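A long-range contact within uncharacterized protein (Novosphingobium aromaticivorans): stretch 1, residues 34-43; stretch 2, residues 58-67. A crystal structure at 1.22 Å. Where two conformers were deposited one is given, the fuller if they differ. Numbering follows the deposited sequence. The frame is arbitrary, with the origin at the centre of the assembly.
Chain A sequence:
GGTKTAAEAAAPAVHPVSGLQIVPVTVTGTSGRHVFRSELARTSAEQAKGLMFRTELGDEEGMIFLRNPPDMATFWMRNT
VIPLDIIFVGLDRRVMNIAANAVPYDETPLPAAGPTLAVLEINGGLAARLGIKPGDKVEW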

# COMPACT_ATOMS: atom_id res chain seq x y z
N HIS A 34 -9.44 8.38 1.97
CA HIS A 34 -9.07 7.29 2.88
C HIS A 34 -7.66 7.52 3.36
O HIS A 34 -6.83 8.04 2.61
CB HIS A 34 -9.14 5.94 2.15
CG HIS A 34 -10.42 5.74 1.44
ND1 HIS A 34 -11.57 5.33 2.07
CD2 HIS A 34 -10.75 5.95 0.14
CE1 HIS A 34 -12.56 5.29 1.19
NE2 HIS A 34 -12.09 5.65 0.01
N VAL A 35 -7.38 7.11 4.60
CA VAL A 35 -6.10 7.39 5.24
C VAL A 35 -5.53 6.11 5.84
O VAL A 35 -6.23 5.40 6.55
CB VAL A 35 -6.25 8.44 6.39
CG1 VAL A 35 -4.89 8.76 6.99
CG2 VAL A 35 -6.93 9.69 5.88
N PHE A 36 -4.27 5.81 5.55
CA PHE A 36 -3.56 4.64 6.05
C PHE A 36 -2.27 5.07 6.71
O PHE A 36 -1.45 5.70 6.06
CB PHE A 36 -3.30 3.64 4.93
CG PHE A 36 -4.54 3.23 4.22
CD1 PHE A 36 -5.35 2.23 4.72
CD2 PHE A 36 -4.95 3.87 3.05
CE1 PHE A 36 -6.53 1.85 4.08
CE2 PHE A 36 -6.13 3.52 2.40
CZ PHE A 36 -6.91 2.50 2.90
N ARG A 37 -2.04 4.66 7.96
CA ARG A 37 -0.74 4.83 8.59
C ARG A 37 0.15 3.70 8.07
O ARG A 37 -0.08 2.54 8.40
CB ARG A 37 -0.86 4.73 10.12
CG ARG A 37 -1.75 5.73 10.80
CD ARG A 37 -1.20 7.07 10.77
NE ARG A 37 0.11 7.20 11.42
CZ ARG A 37 0.79 8.33 11.51
NH1 ARG A 37 0.31 9.46 10.96
NH2 ARG A 37 2.00 8.34 12.10
N SER A 38 1.13 4.06 7.26
CA SER A 38 1.84 3.08 6.44
C SER A 38 3.32 3.01 6.75
O SER A 38 4.01 4.01 6.73
CB SER A 38 1.63 3.44 4.97
OG SER A 38 0.26 3.46 4.64
N GLU A 39 3.81 1.81 6.99
CA GLU A 39 5.25 1.57 7.03
C GLU A 39 5.85 1.90 5.67
O GLU A 39 5.28 1.48 4.65
CB GLU A 39 5.51 0.11 7.34
CG GLU A 39 5.29 -0.25 8.81
CD GLU A 39 5.30 -1.75 8.98
OE1 GLU A 39 6.41 -2.30 9.16
OE2 GLU A 39 4.23 -2.41 8.85
N LEU A 40 7.01 2.54 5.65
CA LEU A 40 7.65 2.98 4.42
C LEU A 40 8.80 2.04 4.09
O LEU A 40 9.81 2.00 4.80
CB LEU A 40 8.13 4.42 4.60
CG LEU A 40 8.55 5.20 3.35
CD1 LEU A 40 8.86 6.65 3.74
CD2 LEU A 40 9.74 4.55 2.65
N ALA A 41 8.62 1.29 3.02
CA ALA A 41 9.66 0.40 2.50
C ALA A 41 10.28 1.09 1.31
O ALA A 41 9.60 1.40 0.33
CB ALA A 41 9.05 -0.93 2.08
N ARG A 42 11.59 1.34 1.40
CA ARG A 42 12.28 2.07 0.34
C ARG A 42 13.36 1.27 -0.39
O ARG A 42 13.41 1.26 -1.62
CB ARG A 42 12.92 3.34 0.87
CG ARG A 42 13.14 4.29 -0.23
CD ARG A 42 13.65 5.58 0.18
NE ARG A 42 12.76 6.51 0.87
CZ ARG A 42 11.97 7.44 0.30
NH1 ARG A 42 11.80 7.51 -1.01
NH2 ARG A 42 11.38 8.32 1.08
N THR A 43 14.26 0.62 0.33
CA THR A 43 15.33 -0.10 -0.34
C THR A 43 14.76 -1.29 -1.10
O THR A 43 13.67 -1.79 -0.76
CB THR A 43 16.43 -0.57 0.60
OG1 THR A 43 15.90 -1.63 1.42
CG2 THR A 43 17.01 0.55 1.47
N GLY A 58 -4.10 -3.67 10.68
CA GLY A 58 -5.36 -2.95 10.86
C GLY A 58 -5.85 -2.34 9.56
O GLY A 58 -5.07 -2.05 8.68
N ASP A 59 -7.16 -2.10 9.46
CA ASP A 59 -7.73 -1.45 8.27
C ASP A 59 -7.22 -0.03 8.12
O ASP A 59 -7.28 0.54 7.05
CB ASP A 59 -9.26 -1.42 8.34
CG ASP A 59 -9.91 -2.74 7.95
OD1 ASP A 59 -9.21 -3.69 7.52
OD2 ASP A 59 -11.16 -2.81 8.09
N GLU A 60 -6.74 0.55 9.23
CA GLU A 60 -6.18 1.88 9.31
C GLU A 60 -4.70 1.95 8.95
O GLU A 60 -4.10 3.02 9.02
CB GLU A 60 -6.40 2.41 10.76
CG GLU A 60 -5.43 1.91 11.87
CD GLU A 60 -5.72 0.52 12.43
OE1 GLU A 60 -6.69 -0.14 12.03
OE2 GLU A 60 -4.96 0.10 13.33
N GLU A 61 -4.11 0.78 8.69
CA GLU A 61 -2.68 0.62 8.45
C GLU A 61 -2.41 0.13 7.04
O GLU A 61 -3.28 -0.36 6.35
CB GLU A 61 -2.09 -0.36 9.48
CG GLU A 61 -2.26 0.08 10.92
CD GLU A 61 -1.69 -0.92 11.90
OE1 GLU A 61 -1.84 -2.15 11.70
OE2 GLU A 61 -1.07 -0.48 12.89
N GLY A 62 -1.15 0.24 6.62
CA GLY A 62 -0.72 -0.30 5.36
C GLY A 62 0.79 -0.36 5.30
O GLY A 62 1.47 -0.12 6.29
N MSE A 63 1.30 -0.69 4.12
CA MSE A 63 2.72 -0.53 3.84
C MSE A 63 2.82 0.18 2.49
O MSE A 63 2.16 -0.23 1.53
CB MSE A 63 3.47 -1.85 3.79
CG MSE A 63 4.97 -1.71 3.53
SE MSE A 63 6.00 -3.30 3.74
CE MSE A 63 6.18 -3.26 5.68
N ILE A 64 3.63 1.23 2.43
CA ILE A 64 3.87 2.00 1.22
C ILE A 64 5.31 1.71 0.76
O ILE A 64 6.25 1.80 1.55
CB ILE A 64 3.57 3.52 1.45
CG1 ILE A 64 3.71 4.33 0.14
CG2 ILE A 64 4.44 4.13 2.52
CD1 ILE A 64 2.57 4.19 -0.80
N PHE A 65 5.44 1.37 -0.51
CA PHE A 65 6.68 1.01 -1.16
C PHE A 65 7.00 2.15 -2.12
O PHE A 65 6.24 2.40 -3.04
CB PHE A 65 6.51 -0.29 -1.95
CG PHE A 65 6.10 -1.52 -1.14
CD1 PHE A 65 4.85 -1.62 -0.57
CD2 PHE A 65 6.96 -2.60 -1.04
CE1 PHE A 65 4.50 -2.75 0.13
CE2 PHE A 65 6.60 -3.74 -0.34
CZ PHE A 65 5.37 -3.82 0.24
N LEU A 66 8.09 2.89 -1.88
CA LEU A 66 8.42 4.09 -2.66
C LEU A 66 9.61 3.75 -3.54
O LEU A 66 10.64 3.28 -3.05
CB LEU A 66 8.74 5.28 -1.78
CG LEU A 66 7.58 5.83 -0.97
CD1 LEU A 66 8.05 7.09 -0.20
CD2 LEU A 66 6.32 6.09 -1.83
N ARG A 67 9.43 3.97 -4.83
CA ARG A 67 10.36 3.43 -5.81
C ARG A 67 11.04 4.48 -6.63
O ARG A 67 10.42 5.34 -7.20
CB ARG A 67 9.62 2.49 -6.75
CG ARG A 67 8.98 1.35 -6.00
CD ARG A 67 8.07 0.54 -6.85
NE ARG A 67 8.69 -0.08 -8.01
CZ ARG A 67 9.44 -1.17 -7.97
NH1 ARG A 67 9.70 -1.79 -6.83
NH2 ARG A 67 9.92 -1.69 -9.08
O HOH W 1 -5.39 5.47 9.29
O HOH W 2 1.85 -1.28 8.89
O HOH W 3 12.53 5.32 -3.12

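Water clasps this parallel pairing at both ends: at one, a single molecule donates to Val-35 O (2.9 Å) and to Glu-60 O (2.8 Å), two acceptors that could not bond each other; at the other, a second water donates to Leu-66 O (2.8 Å) and accepts from Arg-42 NH1 (3.1 Å). Between them runs the classic parallel ladder, in which alternate residues of one strand bond to the neighbors flanking their partner. Arg-37 N donates to Glu-60 O (2.8 Å) and Arg-37 O accepts from Gly-62 N (3.1 Å); Glu-39 spans Gly-62 O and Ile-64 N, and Ala-41 spans Ile-64 O and Leu-66 N, with the same polarity. The residues between leave their amides free of this partner, yet their CA-H groups still approach its carbonyls, as where Ser-38 CA lies 3.2 Å from Gly-62 O.

The strand axes are inclined at 37°, yet the pairing holds along its length, and 715 Å² is buried between the stretches, counting both sides. One face carries Ser-38, Leu-40 and Ile-64. Gly-62 presents no side chain here, leaving backbone beside small Ser-38, whose OG makes a weak bond to Phe-36 O (3.2 Å). Apolar packing follows: Leu-40 CB meets Ile-64 CG2 at 4.2 Å, and Leu-40 CD1 reaches Leu-66 CD1 at 4.0 Å. Leu-66 CD1 also lies over one face of the Arg-42 guanidinium, so an exposed, charged group helps cover a buried leucine.

On the face of Glu-39 and Ala-41, the short Ala-41 side chain packs against two larger ones, its CB 4.2 Å from selenomethionine Met-63 SE and 4.1 Å from Phe-65 CD2. Buried Glu-39 is not left unpaired: a third water donates to its OE2 (2.6 Å) and to Gly-62 O (2.9 Å), and both carboxylate oxygens find further partners elsewhere in the structure.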